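Local coordinates for SusD superfamily protein (Parabacteroides distasonis, PDB 3OTN), which is a putative outer-membrane protein of the SusD family, probably binding carbohydrate nutrients at the cell surface, at residues L176-H181 with S226-L231. Numbering follows the deposited sequence.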
loop_
_atom_site.group_PDB
_atom_site.type_symbol
_atom_site.label_atom_id
_atom_site.label_comp_id
_atom_site.label_asym_id
_atom_site.label_seq_id
_atom_site.Cartn_x
_atom_site.Cartn_y
_atom_site.Cartn_z
ATOM N N LEU A 176 -19.717 13.355 -3.162
ATOM C CA LEU A 176 -18.416 13.189 -3.834
ATOM C C LEU A 176 -18.507 12.685 -5.256
ATOM O O LEU A 176 -19.239 11.730 -5.507
ATOM C CB LEU A 176 -17.528 12.151 -3.100
ATOM C CG LEU A 176 -16.609 12.480 -1.959
ATOM C CD1 LEU A 176 -15.933 11.141 -1.497
ATOM C CD2 LEU A 176 -15.587 13.511 -2.409
ATOM N N ALA A 177 -17.692 13.248 -6.161
ATOM C CA ALA A 177 -17.613 12.764 -7.542
ATOM C C ALA A 177 -17.152 11.320 -7.547
ATOM O O ALA A 177 -16.369 10.945 -6.665
ATOM C CB ALA A 177 -16.614 13.617 -8.352
ATOM N N PHE A 178 -17.578 10.502 -8.522
ATOM C CA PHE A 178 -17.154 9.090 -8.513
ATOM C C PHE A 178 -15.675 8.894 -8.813
ATOM O O PHE A 178 -15.040 8.011 -8.239
ATOM C CB PHE A 178 -18.006 8.165 -9.413
ATOM C CG PHE A 178 -17.943 6.699 -8.982
ATOM C CD1 PHE A 178 -16.877 5.877 -9.370
ATOM C CD2 PHE A 178 -18.929 6.167 -8.131
ATOM C CE1 PHE A 178 -16.803 4.550 -8.944
ATOM C CE2 PHE A 178 -18.855 4.843 -7.695
ATOM C CZ PHE A 178 -17.785 4.041 -8.101
ATOM N N SER A 179 -15.127 9.695 -9.727
ATOM C CA SER A 179 -13.725 9.612 -10.079
ATOM C C SER A 179 -13.123 11.009 -10.106
ATOM O O SER A 179 -13.851 11.999 -10.176
ATOM C CB SER A 179 -13.547 8.924 -11.425
ATOM O OG SER A 179 -14.147 9.676 -12.467
ATOM N N ASP A 180 -11.802 11.073 -9.982
ATOM C CA ASP A 180 -11.067 12.327 -10.090
ATOM C C ASP A 180 -9.682 12.048 -10.621
ATOM O O ASP A 180 -8.942 11.220 -10.041
ATOM C CB ASP A 180 -11.008 13.010 -8.723
ATOM C CG ASP A 180 -10.426 14.401 -8.787
ATOM O OD1 ASP A 180 -9.197 14.551 -8.880
ATOM O OD2 ASP A 180 -11.170 15.371 -8.659
ATOM N N HIS A 181 -9.267 12.812 -11.618
ATOM C CA HIS A 181 -7.990 12.617 -12.334
ATOM C C HIS A 181 -6.936 13.620 -11.955
ATOM O O HIS A 181 -5.967 13.796 -12.684
ATOM C CB HIS A 181 -8.198 12.690 -13.846
ATOM C CG HIS A 181 -8.736 11.434 -14.438
ATOM N ND1 HIS A 181 -8.687 11.173 -15.792
ATOM C CD2 HIS A 181 -9.332 10.364 -13.864
ATOM C CE1 HIS A 181 -9.243 9.999 -16.027
ATOM N NE2 HIS A 181 -9.644 9.486 -14.875
ATOM N N SER A 226 -19.243 1.111 -12.463
ATOM C CA SER A 226 -19.094 2.530 -12.767
ATOM C C SER A 226 -18.480 2.825 -14.134
ATOM O O SER A 226 -18.756 3.876 -14.681
ATOM C CB SER A 226 -18.258 3.238 -11.696
ATOM O OG SER A 226 -16.863 2.996 -11.878
ATOM N N ASN A 227 -17.651 1.927 -14.681
ATOM C CA ASN A 227 -16.969 2.171 -15.975
ATOM C C ASN A 227 -16.057 3.406 -15.961
ATOM O O ASN A 227 -15.726 3.922 -16.998
ATOM C CB ASN A 227 -17.965 2.328 -17.161
ATOM C CG ASN A 227 -18.845 1.130 -17.367
ATOM O OD1 ASN A 227 -18.379 -0.003 -17.380
ATOM N ND2 ASN A 227 -20.137 1.378 -17.587
ATOM N N GLU A 228 -15.632 3.852 -14.791
ATOM C CA GLU A 228 -14.745 4.996 -14.648
ATOM C C GLU A 228 -13.274 4.600 -14.620
ATOM O O GLU A 228 -12.432 5.482 -14.549
ATOM C CB GLU A 228 -15.016 5.674 -13.319
ATOM C CG GLU A 228 -16.455 6.104 -13.147
ATOM C CD GLU A 228 -16.714 7.531 -13.516
ATOM O OE1 GLU A 228 -15.858 8.155 -14.167
ATOM O OE2 GLU A 228 -17.799 8.017 -13.141
ATOM N N TYR A 229 -12.982 3.294 -14.557
ATOM C CA TYR A 229 -11.602 2.782 -14.506
ATOM C C TYR A 229 -11.497 1.645 -15.522
ATOM O O TYR A 229 -12.475 0.930 -15.781
ATOM C CB TYR A 229 -11.223 2.280 -13.100
ATOM C CG TYR A 229 -11.454 3.326 -12.019
ATOM C CD1 TYR A 229 -10.561 4.358 -11.839
ATOM C CD2 TYR A 229 -12.627 3.331 -11.257
ATOM C CE1 TYR A 229 -10.779 5.369 -10.902
ATOM C CE2 TYR A 229 -12.859 4.323 -10.296
ATOM C CZ TYR A 229 -11.932 5.339 -10.124
ATOM O OH TYR A 229 -12.115 6.312 -9.182
ATOM N N THR A 230 -10.300 1.481 -16.069
ATOM C CA THR A 230 -10.007 0.460 -17.066
ATOM C C THR A 230 -8.664 -0.144 -16.721
ATOM O O THR A 230 -7.821 0.522 -16.119
ATOM C CB THR A 230 -9.919 1.060 -18.498
ATOM O OG1 THR A 230 -9.057 2.199 -18.463
ATOM C CG2 THR A 230 -11.275 1.504 -18.995
ATOM N N LEU A 231 -8.490 -1.414 -17.053
ATOM C CA LEU A 231 -7.221 -2.101 -16.850
ATOM C C LEU A 231 -6.172 -1.574 -17.856
ATOM O O LEU A 231 -6.481 -1.332 -19.019
ATOM C CB LEU A 231 -7.401 -3.607 -17.027
ATOM C CG LEU A 231 -8.092 -4.382 -15.905
ATOM C CD1 LEU A 231 -8.267 -5.867 -16.331
ATOM C CD2 LEU A 231 -7.334 -4.280 -14.594
HETATM O O HOH W 1 -10.372 8.429 -8.959
#
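Ser179 OG donates a hydrogen bond to Glu228 OE1 over 2.9 Å, the one direct hydrogen bond joining 176-181 to 226-231. The hydroxyl meets that oxygen from above the carboxylate plane, 68° out of it. The Glu228 chain bends at chi2, which places CD on the Ser179 side, and OE2 lies 3.7 Å from Phe178 CB. Carboxylate and phenyl planes are only 6° apart, while Glu228 CG sits 3.8 Å from Phe178 CD1. An alanine in place of Glu228 would probably leave Ser179 OG without its acceptor here and uncover the part of Phe178 that CG and the carboxylate now touch.

Phe178 itself extends toward the end of helix 210-225, its CG anti to the backbone N. Ser226 CB lies over one ring face in a CH-pi contact, 3.8 Å from the centroid and 29° off the normal. The neighbouring Ser226 OG is held by polar partners on its own side: it accepts from Glu228 N, closing an ST turn, and bonds to Val223 O in the preceding helix. At the ring edge, Phe178 CE1 meets Tyr229 CE2, likewise at an edge, so the two rings touch rim to rim without stacking. The Tyr229 hydroxyl is linked by a water, 2.8 Å from OH, to Asp180 N, whose N-H the water accepts; beyond the segments this tyrosine packs on Tyr360 of helix 360-375.

Backbone bonds of Ala177 and Phe178 with Met187 and Gly188 tie 176-181 to the start of helix 187-202. The arrangement is thus a surface contact between the loop joining helices 156-172 and 187-202 and the loop that leads from helix 210-225 toward strand 249-253, consistent with the TPR-like helical scaffold of SusD-family proteins.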